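Local coordinates for protein lysine-sensitive aspartokinase 3 (Escherichia coli, PDB 2J0W) that catalyses the ATP-dependent phosphorylation of L-aspartate to 4-phospho-L-aspartate, the first step of lysine biosynthesis, and is feedback-inhibited by lysine, at residues A[41-51]-A[63-74]; A[119-130]-A[178-186]. One frame throughout, in Å; residues are numbered along the deposited sequence.

Interaction 1. Residues A[41-51]-A[63-74]; sequences SAGITNLLVAL and KLDAIRNIQFAI. With ASP (aspartic acid), chain B.
Ser-41 opens the contact with CB set 4.1 Å from CG2 of Ile-70, while its hydroxyl is hydrogen-bonded to the carbonyl of Val-14. A type II turn from Ser-41 to Ile-44 then leads into helix 44-51, with Gly-43 as N-cap. Ile-44 and Ile-70 lie alongside with their chains running opposite ways, CD1 against CD1 at 4.0 Å, and CD1 of Ile-44 also lies 3.3 Å from NE2 of Gln-71. Thr-45 turns from the helix pair to the substrate: a chi1 of -65° points its OG1 to the amino N of the bound aspartate, from which it accepts a 3.0 Å hydrogen bond. Leu-47 divides its branches, CD1 lying against CB of Ala-66 at 3.7 Å and CD2 against CD of Lys-63, whose chain bends at chi2 and carries CE to the methyl of Ala-50. Leu-48 comes at about a right angle to Ile-67, CD2 meeting CD1 at 3.4 Å. Leu-51 meets the same Ile-67 methyl tip to tip through CD1, which also touches Leu-64 CD2, and its CD2 rests on Lys-63 CB. Ile-67 is thus a knob in a hole formed by Ile-44, Leu-47, Leu-48 and Leu-51. The two helix segments run nearly antiparallel, their axes 9.6 Å apart at an angle of 154°. Helix 82-102 packs on Leu-64 and Ile-67, whereas helix 108-131 meets Leu-48, Val-49 and Gln-71.

Interaction 2. Residues A[119-130]-A[178-186]; sequences ELMSTLLFVEIL and LVITQGFIG. With ASP (aspartic acid), chain B.
Helix segment 119-130 and strand 178-182 run almost antiparallel, at 165°, with axes 7.7 Å apart; Glu-119 lies beside Gln-182 and Thr-123 beside Thr-181. At the strand's start the contact is apolar. Leu-130 reaches tip to tip toward Ile-180 and crosses Leu-178 at about a right angle, while CG1 of Val-127 lies 3.7 Å from CB of Ile-180. The methyl CG2 of Ile-180 meets CD2 of Phe-126. Farther along, polar groups enter: NE2 of Gln-182 lies 2.8 Å from OG1 of Thr-123, a hydroxyl that is hydrogen-bonded to NE1 of Trp-139, and OE1 of Gln-182 is held by the backbone N of Val-142. CB of Glu-119 packs against CB of Gln-182 at 3.4 Å. The glutamate chain then bends at chi2 (-64°), and its OE2 accepts a 3.0 Å hydrogen bond from the amino N of the bound aspartate. Phe-184, its CG anti to the backbone N (chi1 177°), lays one ring face under the substrate, whose CA sits 3.7 Å above the plane over the ring centre. With an alanine here the ring under the substrate would be missing, and the aspartate would probably be freer to shift beside Glu-119. A helix layered on a parallel strand, with ligand-binding residues past the strand's C-terminal end, is the usual layering of alpha/beta folds; here, in the amino acid kinase domain, it forms part of the aspartate pocket.

Interaction 1 precedes interaction 2 along the chain, and their centres lie about 16 Å apart within the amino acid kinase domain. The first joins two helices; the second sets helix 108-131 on strand 178-182 of the central sheet. That helix connects them: Ile-74 CG2 lies 3.7 Å from Leu-125 CD1, so helix 57-75 lies against the helix that backs the strand. Both contacts also reach the same bound aspartate, with Thr-45 and Glu-119 meeting at its amino group. Arg-198, Gly-199 and Ser-201 contribute further hydrogen bonds, adding to a substrate site assembled from distant parts of the sequence.

Interaction 1. Residues A[41-51]-A[63-74]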
loop_
_atom_site.group_PDB
_atom_site.type_symbol
_atom_site.label_atom_id
_atom_site.label_comp_id
_atom_site.label_asym_id
_atom_site.label_seq_id
_atom_site.Cartn_x
_atom_site.Cartn_y
_atom_site.Cartn_z
ATOM N N SER A 41 -7.459 -19.986 -34.520
ATOM C CA SER A 41 -8.618 -19.272 -35.039
ATOM C C SER A 41 -9.647 -18.963 -33.952
ATOM O O SER A 41 -9.798 -19.714 -32.993
ATOM C CB SER A 41 -9.259 -20.083 -36.159
ATOM O OG SER A 41 -8.307 -20.329 -37.181
ATOM N N ALA A 42 -10.342 -17.841 -34.110
ATOM C CA ALA A 42 -11.351 -17.405 -33.153
ATOM C C ALA A 42 -12.187 -18.578 -32.671
ATOM O O ALA A 42 -12.590 -19.416 -33.476
ATOM C CB ALA A 42 -12.248 -16.369 -33.794
ATOM N N GLY A 43 -12.424 -18.644 -31.360
ATOM C CA GLY A 43 -13.231 -19.711 -30.781
ATOM C C GLY A 43 -12.542 -21.033 -30.463
ATOM O O GLY A 43 -12.952 -21.741 -29.542
ATOM N N ILE A 44 -11.502 -21.381 -31.216
ATOM C CA ILE A 44 -10.805 -22.638 -30.989
ATOM C C ILE A 44 -10.319 -22.822 -29.554
ATOM O O ILE A 44 -10.669 -23.801 -28.898
ATOM C CB ILE A 44 -9.603 -22.806 -31.965
ATOM C CG1 ILE A 44 -10.126 -23.040 -33.381
ATOM C CG2 ILE A 44 -8.754 -24.011 -31.576
ATOM C CD1 ILE A 44 -11.027 -24.280 -33.499
ATOM N N THR A 45 -9.531 -21.879 -29.053
ATOM C CA THR A 45 -9.003 -22.010 -27.702
ATOM C C THR A 45 -10.076 -22.203 -26.640
ATOM O O THR A 45 -9.902 -23.036 -25.748
ATOM C CB THR A 45 -8.088 -20.815 -27.338
ATOM O OG1 THR A 45 -6.934 -20.838 -28.191
ATOM C CG2 THR A 45 -7.616 -20.909 -25.881
ATOM N N ASN A 46 -11.178 -21.454 -26.721
ATOM C CA ASN A 46 -12.251 -21.617 -25.732
ATOM C C ASN A 46 -12.860 -23.022 -25.860
ATOM O O ASN A 46 -13.154 -23.682 -24.862
ATOM C CB ASN A 46 -13.376 -20.588 -25.912
ATOM C CG ASN A 46 -12.912 -19.147 -25.718
ATOM O OD1 ASN A 46 -12.020 -18.852 -24.917
ATOM N ND2 ASN A 46 -13.546 -18.238 -26.445
ATOM N N LEU A 47 -13.059 -23.479 -27.086
ATOM C CA LEU A 47 -13.625 -24.807 -27.263
ATOM C C LEU A 47 -12.677 -25.814 -26.617
ATOM O O LEU A 47 -13.087 -26.623 -25.770
ATOM C CB LEU A 47 -13.824 -25.109 -28.753
ATOM C CG LEU A 47 -15.056 -24.390 -29.325
ATOM C CD1 LEU A 47 -15.127 -24.525 -30.850
ATOM C CD2 LEU A 47 -16.306 -24.975 -28.668
ATOM N N LEU A 48 -11.404 -25.723 -26.997
ATOM C CA LEU A 48 -10.359 -26.602 -26.479
ATOM C C LEU A 48 -10.262 -26.572 -24.962
ATOM O O LEU A 48 -10.041 -27.608 -24.332
ATOM C CB LEU A 48 -9.008 -26.234 -27.089
ATOM C CG LEU A 48 -8.890 -26.644 -28.558
ATOM C CD1 LEU A 48 -7.550 -26.222 -29.108
ATOM C CD2 LEU A 48 -9.065 -28.164 -28.682
ATOM N N VAL A 49 -10.433 -25.396 -24.372
ATOM C CA VAL A 49 -10.364 -25.287 -22.924
ATOM C C VAL A 49 -11.586 -25.957 -22.289
ATOM O O VAL A 49 -11.479 -26.614 -21.253
ATOM C CB VAL A 49 -10.276 -23.805 -22.486
ATOM C CG1 VAL A 49 -10.623 -23.665 -21.002
ATOM C CG2 VAL A 49 -8.870 -23.281 -22.751
ATOM N N ALA A 50 -12.747 -25.811 -22.911
ATOM C CA ALA A 50 -13.944 -26.427 -22.358
ATOM C C ALA A 50 -13.797 -27.947 -22.381
ATOM O O ALA A 50 -14.329 -28.640 -21.511
ATOM C CB ALA A 50 -15.159 -26.013 -23.152
ATOM N N LEU A 51 -13.078 -28.460 -23.380
ATOM C CA LEU A 51 -12.864 -29.899 -23.498
ATOM C C LEU A 51 -11.841 -30.424 -22.487
ATOM O O LEU A 51 -11.943 -31.562 -22.024
ATOM C CB LEU A 51 -12.417 -30.245 -24.903
ATOM C CG LEU A 51 -13.495 -30.167 -25.978
ATOM C CD1 LEU A 51 -12.843 -30.277 -27.352
ATOM C CD2 LEU A 51 -14.512 -31.282 -25.761
ATOM N N LYS A 63 -18.531 -30.046 -29.064
ATOM C CA LYS A 63 -17.315 -29.242 -29.096
ATOM C C LYS A 63 -16.338 -29.714 -30.165
ATOM O O LYS A 63 -15.778 -28.901 -30.906
ATOM C CB LYS A 63 -16.612 -29.266 -27.742
ATOM C CG LYS A 63 -17.482 -28.897 -26.577
ATOM C CD LYS A 63 -17.863 -27.429 -26.536
ATOM C CE LYS A 63 -18.433 -27.135 -25.146
ATOM N NZ LYS A 63 -18.971 -25.777 -24.982
ATOM N N LEU A 64 -16.131 -31.024 -30.247
ATOM C CA LEU A 64 -15.205 -31.555 -31.234
ATOM C C LEU A 64 -15.683 -31.240 -32.636
ATOM O O LEU A 64 -14.880 -31.066 -33.553
ATOM C CB LEU A 64 -15.042 -33.064 -31.053
ATOM C CG LEU A 64 -14.496 -33.463 -29.671
ATOM C CD1 LEU A 64 -14.624 -34.957 -29.475
ATOM C CD2 LEU A 64 -13.041 -33.028 -29.539
ATOM N N ASP A 65 -16.994 -31.147 -32.817
ATOM C CA ASP A 65 -17.503 -30.848 -34.139
ATOM C C ASP A 65 -17.375 -29.371 -34.454
ATOM O O ASP A 65 -17.061 -28.983 -35.587
ATOM C CB ASP A 65 -18.953 -31.286 -34.274
ATOM C CG ASP A 65 -19.095 -32.559 -35.081
ATOM O OD1 ASP A 65 -18.427 -32.679 -36.134
ATOM O OD2 ASP A 65 -19.882 -33.434 -34.668
ATOM N N ALA A 66 -17.627 -28.538 -33.456
ATOM C CA ALA A 66 -17.492 -27.111 -33.670
ATOM C C ALA A 66 -16.008 -26.884 -34.019
ATOM O O ALA A 66 -15.667 -26.032 -34.836
ATOM C CB ALA A 66 -17.900 -26.339 -32.399
ATOM N N ILE A 67 -15.126 -27.669 -33.413
ATOM C CA ILE A 67 -13.705 -27.540 -33.701
ATOM C C ILE A 67 -13.394 -28.021 -35.120
ATOM O O ILE A 67 -12.685 -27.338 -35.867
ATOM C CB ILE A 67 -12.851 -28.323 -32.674
ATOM C CG1 ILE A 67 -12.904 -27.594 -31.329
ATOM C CG2 ILE A 67 -11.413 -28.475 -33.172
ATOM C CD1 ILE A 67 -12.091 -28.256 -30.252
ATOM N N ARG A 68 -13.921 -29.183 -35.504
ATOM C CA ARG A 68 -13.676 -29.678 -36.857
ATOM C C ARG A 68 -14.284 -28.763 -37.928
ATOM O O ARG A 68 -13.671 -28.538 -38.977
ATOM C CB ARG A 68 -14.227 -31.096 -37.045
ATOM C CG ARG A 68 -14.358 -31.475 -38.520
ATOM C CD ARG A 68 -14.930 -32.857 -38.755
ATOM N NE ARG A 68 -13.886 -33.874 -38.804
ATOM C CZ ARG A 68 -13.364 -34.465 -37.735
ATOM N NH1 ARG A 68 -13.794 -34.141 -36.522
ATOM N NH2 ARG A 68 -12.411 -35.378 -37.877
ATOM N N ASN A 69 -15.483 -28.240 -37.685
ATOM C CA ASN A 69 -16.084 -27.366 -38.681
ATOM C C ASN A 69 -15.126 -26.224 -39.021
ATOM O O ASN A 69 -14.640 -26.132 -40.147
ATOM C CB ASN A 69 -17.418 -26.805 -38.184
ATOM C CG ASN A 69 -18.537 -27.852 -38.172
ATOM O OD1 ASN A 69 -19.604 -27.618 -37.599
ATOM N ND2 ASN A 69 -18.300 -29.004 -38.807
ATOM N N ILE A 70 -14.845 -25.374 -38.038
ATOM C CA ILE A 70 -13.952 -24.227 -38.219
ATOM C C ILE A 70 -12.708 -24.525 -39.065
ATOM O O ILE A 70 -12.303 -23.711 -39.899
ATOM C CB ILE A 70 -13.515 -23.650 -36.836
ATOM C CG1 ILE A 70 -14.694 -22.920 -36.193
ATOM C CG2 ILE A 70 -12.332 -22.707 -36.994
ATOM C CD1 ILE A 70 -14.449 -22.520 -34.760
ATOM N N GLN A 71 -12.116 -25.694 -38.852
ATOM C CA GLN A 71 -10.922 -26.098 -39.583
ATOM C C GLN A 71 -11.225 -26.467 -41.025
ATOM O O GLN A 71 -10.416 -26.214 -41.916
ATOM C CB GLN A 71 -10.251 -27.296 -38.904
ATOM C CG GLN A 71 -9.873 -27.046 -37.471
ATOM C CD GLN A 71 -9.127 -25.750 -37.303
ATOM O OE1 GLN A 71 -8.193 -25.461 -38.043
ATOM N NE2 GLN A 71 -9.534 -24.955 -36.324
ATOM N N PHE A 72 -12.377 -27.084 -41.261
ATOM C CA PHE A 72 -12.711 -27.466 -42.623
ATOM C C PHE A 72 -13.236 -26.291 -43.442
ATOM O O PHE A 72 -13.124 -26.285 -44.662
ATOM C CB PHE A 72 -13.686 -28.648 -42.621
ATOM C CG PHE A 72 -12.999 -29.984 -42.475
ATOM C CD1 PHE A 72 -12.219 -30.260 -41.355
ATOM C CD2 PHE A 72 -13.092 -30.949 -43.474
ATOM C CE1 PHE A 72 -11.539 -31.473 -41.232
ATOM C CE2 PHE A 72 -12.414 -32.168 -43.359
ATOM C CZ PHE A 72 -11.636 -32.426 -42.232
ATOM N N ALA A 73 -13.781 -25.281 -42.774
ATOM C CA ALA A 73 -14.273 -24.113 -43.489
ATOM C C ALA A 73 -13.109 -23.572 -44.308
ATOM O O ALA A 73 -13.284 -23.108 -45.439
ATOM C CB ALA A 73 -14.749 -23.059 -42.510
ATOM N N ILE A 74 -11.918 -23.643 -43.717
ATOM C CA ILE A 74 -10.685 -23.171 -44.339
ATOM C C ILE A 74 -10.115 -24.197 -45.306
ATOM O O ILE A 74 -9.707 -23.864 -46.416
ATOM C CB ILE A 74 -9.620 -22.921 -43.279
ATOM C CG1 ILE A 74 -10.066 -21.801 -42.344
ATOM C CG2 ILE A 74 -8.293 -22.630 -43.952
ATOM C CD1 ILE A 74 -9.312 -21.795 -41.047
HETATM N N ASP B . -4.802 -18.714 -28.375
HETATM C CA ASP B . -4.639 -18.229 -27.007
HETATM C C ASP B . -6.017 -17.700 -26.555
HETATM O O ASP B . -7.008 -17.922 -27.294
HETATM C CB ASP B . -3.512 -17.150 -26.966
HETATM C CG ASP B . -3.794 -15.812 -27.684
HETATM O OD1 ASP B . -4.919 -15.659 -28.255
HETATM O OD2 ASP B . -2.887 -14.902 -27.685
HETATM O OXT ASP B . -6.086 -17.027 -25.470
#

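Interaction 2. Residues A[119-130]-A[178-186]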
loop_
_atom_site.group_PDB
_atom_site.type_symbol
_atom_site.label_atom_id
_atom_site.label_comp_id
_atom_site.label_asym_id
_atom_site.label_seq_id
_atom_site.Cartn_x
_atom_site.Cartn_y
_atom_site.Cartn_z
ATOM N N GLU A 119 -3.220 -23.467 -32.026
ATOM C CA GLU A 119 -2.215 -22.752 -32.806
ATOM C C GLU A 119 -1.468 -23.713 -33.741
ATOM O O GLU A 119 -0.866 -23.290 -34.721
ATOM C CB GLU A 119 -1.220 -22.020 -31.902
ATOM C CG GLU A 119 -1.554 -21.995 -30.409
ATOM C CD GLU A 119 -2.830 -21.257 -30.065
ATOM O OE1 GLU A 119 -3.757 -21.905 -29.548
ATOM O OE2 GLU A 119 -2.908 -20.036 -30.298
ATOM N N LEU A 120 -1.493 -25.007 -33.455
ATOM C CA LEU A 120 -0.833 -25.932 -34.369
ATOM C C LEU A 120 -1.638 -26.000 -35.667
ATOM O O LEU A 120 -1.086 -25.852 -36.758
ATOM C CB LEU A 120 -0.695 -27.328 -33.748
ATOM C CG LEU A 120 0.468 -27.451 -32.746
ATOM C CD1 LEU A 120 0.482 -28.818 -32.098
ATOM C CD2 LEU A 120 1.783 -27.204 -33.465
ATOM N N MET A 121 -2.949 -26.200 -35.556
ATOM C CA MET A 121 -3.783 -26.278 -36.753
ATOM C C MET A 121 -3.806 -24.969 -37.535
ATOM O O MET A 121 -3.723 -24.984 -38.750
ATOM C CB MET A 121 -5.219 -26.698 -36.395
ATOM C CG MET A 121 -5.315 -28.136 -35.920
ATOM S SD MET A 121 -6.854 -28.481 -35.073
ATOM C CE MET A 121 -7.826 -29.029 -36.412
ATOM N N SER A 122 -3.901 -23.838 -36.849
ATOM C CA SER A 122 -3.930 -22.559 -37.550
ATOM C C SER A 122 -2.649 -22.290 -38.345
ATOM O O SER A 122 -2.726 -21.919 -39.504
ATOM C CB SER A 122 -4.189 -21.407 -36.572
ATOM O OG SER A 122 -3.084 -21.202 -35.709
ATOM N N THR A 123 -1.475 -22.482 -37.745
ATOM C CA THR A 123 -0.227 -22.233 -38.473
ATOM C C THR A 123 -0.019 -23.195 -39.642
ATOM O O THR A 123 0.616 -22.836 -40.625
ATOM C CB THR A 123 1.022 -22.316 -37.567
ATOM O OG1 THR A 123 1.038 -23.571 -36.883
ATOM C CG2 THR A 123 1.029 -21.192 -36.570
ATOM N N LEU A 124 -0.535 -24.417 -39.539
ATOM C CA LEU A 124 -0.387 -25.372 -40.635
ATOM C C LEU A 124 -1.173 -24.902 -41.846
ATOM O O LEU A 124 -0.707 -24.998 -42.979
ATOM C CB LEU A 124 -0.893 -26.748 -40.237
ATOM C CG LEU A 124 0.100 -27.606 -39.468
ATOM C CD1 LEU A 124 -0.480 -28.991 -39.241
ATOM C CD2 LEU A 124 1.385 -27.695 -40.262
ATOM N N LEU A 125 -2.372 -24.393 -41.601
ATOM C CA LEU A 125 -3.204 -23.929 -42.684
ATOM C C LEU A 125 -2.635 -22.659 -43.291
ATOM O O LEU A 125 -2.558 -22.525 -44.513
ATOM C CB LEU A 125 -4.633 -23.689 -42.189
ATOM C CG LEU A 125 -5.340 -24.931 -41.624
ATOM C CD1 LEU A 125 -6.750 -24.571 -41.196
ATOM C CD2 LEU A 125 -5.362 -26.047 -42.671
ATOM N N PHE A 126 -2.215 -21.728 -42.449
ATOM C CA PHE A 126 -1.685 -20.488 -42.978
ATOM C C PHE A 126 -0.559 -20.742 -43.979
ATOM O O PHE A 126 -0.547 -20.131 -45.050
ATOM C CB PHE A 126 -1.193 -19.573 -41.858
ATOM C CG PHE A 126 -1.062 -18.132 -42.277
ATOM C CD1 PHE A 126 -2.193 -17.368 -42.537
ATOM C CD2 PHE A 126 0.190 -17.548 -42.445
ATOM C CE1 PHE A 126 -2.085 -16.047 -42.959
ATOM C CE2 PHE A 126 0.310 -16.230 -42.867
ATOM C CZ PHE A 126 -0.829 -15.479 -43.125
ATOM N N VAL A 127 0.376 -21.640 -43.661
ATOM C CA VAL A 127 1.469 -21.902 -44.594
ATOM C C VAL A 127 0.891 -22.314 -45.935
ATOM O O VAL A 127 1.396 -21.913 -46.987
ATOM C CB VAL A 127 2.435 -23.008 -44.101
ATOM C CG1 VAL A 127 2.950 -22.657 -42.732
ATOM C CG2 VAL A 127 1.754 -24.359 -44.091
ATOM N N GLU A 128 -0.183 -23.100 -45.887
ATOM C CA GLU A 128 -0.846 -23.564 -47.095
ATOM C C GLU A 128 -1.476 -22.408 -47.852
ATOM O O GLU A 128 -1.468 -22.384 -49.084
ATOM C CB GLU A 128 -1.906 -24.606 -46.759
ATOM C CG GLU A 128 -1.310 -25.948 -46.393
ATOM C CD GLU A 128 -0.229 -26.376 -47.371
ATOM O OE1 GLU A 128 -0.534 -26.529 -48.576
ATOM O OE2 GLU A 128 0.928 -26.549 -46.933
ATOM N N ILE A 129 -2.027 -21.446 -47.123
ATOM C CA ILE A 129 -2.618 -20.300 -47.778
ATOM C C ILE A 129 -1.521 -19.463 -48.434
ATOM O O ILE A 129 -1.766 -18.771 -49.423
ATOM C CB ILE A 129 -3.407 -19.442 -46.785
ATOM C CG1 ILE A 129 -4.834 -19.973 -46.687
ATOM C CG2 ILE A 129 -3.418 -18.003 -47.221
ATOM C CD1 ILE A 129 -5.779 -19.042 -45.967
ATOM N N LEU A 130 -0.311 -19.543 -47.890
ATOM C CA LEU A 130 0.810 -18.784 -48.428
ATOM C C LEU A 130 1.457 -19.465 -49.625
ATOM O O LEU A 130 1.902 -18.789 -50.557
ATOM C CB LEU A 130 1.862 -18.532 -47.348
ATOM C CG LEU A 130 1.457 -17.575 -46.229
ATOM C CD1 LEU A 130 2.665 -17.257 -45.376
ATOM C CD2 LEU A 130 0.902 -16.300 -46.822
ATOM N N LEU A 178 10.614 -17.613 -45.498
ATOM C CA LEU A 178 9.597 -17.251 -44.530
ATOM C C LEU A 178 9.333 -18.349 -43.521
ATOM O O LEU A 178 9.440 -19.542 -43.825
ATOM C CB LEU A 178 8.305 -16.886 -45.250
ATOM C CG LEU A 178 7.521 -15.805 -44.527
ATOM C CD1 LEU A 178 8.445 -14.617 -44.262
ATOM C CD2 LEU A 178 6.324 -15.390 -45.371
ATOM N N VAL A 179 8.970 -17.931 -42.314
ATOM C CA VAL A 179 8.712 -18.868 -41.237
ATOM C C VAL A 179 7.442 -18.553 -40.474
ATOM O O VAL A 179 7.262 -17.465 -39.948
ATOM C CB VAL A 179 9.891 -18.893 -40.277
ATOM C CG1 VAL A 179 9.632 -19.881 -39.148
ATOM C CG2 VAL A 179 11.146 -19.264 -41.049
ATOM N N ILE A 180 6.552 -19.527 -40.430
ATOM C CA ILE A 180 5.291 -19.375 -39.734
ATOM C C ILE A 180 5.344 -20.291 -38.518
ATOM O O ILE A 180 5.645 -21.489 -38.639
ATOM C CB ILE A 180 4.123 -19.768 -40.657
ATOM C CG1 ILE A 180 4.268 -19.013 -41.979
ATOM C CG2 ILE A 180 2.784 -19.452 -40.003
ATOM C CD1 ILE A 180 4.542 -17.545 -41.795
ATOM N N THR A 181 5.084 -19.728 -37.342
ATOM C CA THR A 181 5.103 -20.525 -36.128
ATOM C C THR A 181 3.963 -20.103 -35.198
ATOM O O THR A 181 3.189 -19.191 -35.525
ATOM C CB THR A 181 6.473 -20.420 -35.420
ATOM O OG1 THR A 181 6.506 -21.357 -34.343
ATOM C CG2 THR A 181 6.739 -18.988 -34.894
ATOM N N GLN A 182 3.861 -20.746 -34.039
ATOM C CA GLN A 182 2.769 -20.442 -33.112
ATOM C C GLN A 182 3.098 -19.732 -31.808
ATOM O O GLN A 182 4.089 -20.032 -31.149
ATOM C CB GLN A 182 2.013 -21.736 -32.794
ATOM C CG GLN A 182 2.901 -22.931 -32.498
ATOM C CD GLN A 182 3.637 -23.455 -33.715
ATOM O OE1 GLN A 182 4.749 -23.975 -33.599
ATOM N NE2 GLN A 182 3.020 -23.335 -34.887
ATOM N N GLY A 183 2.259 -18.782 -31.425
ATOM C CA GLY A 183 2.498 -18.096 -30.170
ATOM C C GLY A 183 1.727 -18.833 -29.089
ATOM O O GLY A 183 1.075 -19.838 -29.385
ATOM N N PHE A 184 1.814 -18.352 -27.848
ATOM C CA PHE A 184 1.085 -18.937 -26.720
ATOM C C PHE A 184 1.628 -20.252 -26.131
ATOM O O PHE A 184 1.430 -20.523 -24.937
ATOM C CB PHE A 184 -0.377 -19.123 -27.132
ATOM C CG PHE A 184 -1.238 -19.774 -26.095
ATOM C CD1 PHE A 184 -1.360 -19.220 -24.824
ATOM C CD2 PHE A 184 -2.035 -20.870 -26.428
ATOM C CE1 PHE A 184 -2.282 -19.736 -23.895
ATOM C CE2 PHE A 184 -2.968 -21.403 -25.506
ATOM C CZ PHE A 184 -3.092 -20.830 -24.239
ATOM N N ILE A 185 2.304 -21.062 -26.946
ATOM C CA ILE A 185 2.820 -22.335 -26.459
ATOM C C ILE A 185 4.333 -22.458 -26.317
ATOM O O ILE A 185 5.103 -21.707 -26.923
ATOM C CB ILE A 185 2.362 -23.506 -27.340
ATOM C CG1 ILE A 185 3.024 -23.420 -28.716
ATOM C CG2 ILE A 185 0.855 -23.475 -27.487
ATOM C CD1 ILE A 185 2.688 -24.596 -29.622
ATOM N N GLY A 186 4.740 -23.431 -25.505
ATOM C CA GLY A 186 6.147 -23.683 -25.280
ATOM C C GLY A 186 6.335 -25.110 -24.809
ATOM O O GLY A 186 5.385 -25.890 -24.815
HETATM N N ASP B . -4.802 -18.714 -28.375
HETATM C CA ASP B . -4.639 -18.229 -27.007
HETATM C C ASP B . -6.017 -17.700 -26.555
HETATM O O ASP B . -7.008 -17.922 -27.294
HETATM C CB ASP B . -3.512 -17.150 -26.966
HETATM C CG ASP B . -3.794 -15.812 -27.684
HETATM O OD1 ASP B . -4.919 -15.659 -28.255
HETATM O OD2 ASP B . -2.887 -14.902 -27.685
HETATM O OXT ASP B . -6.086 -17.027 -25.470
#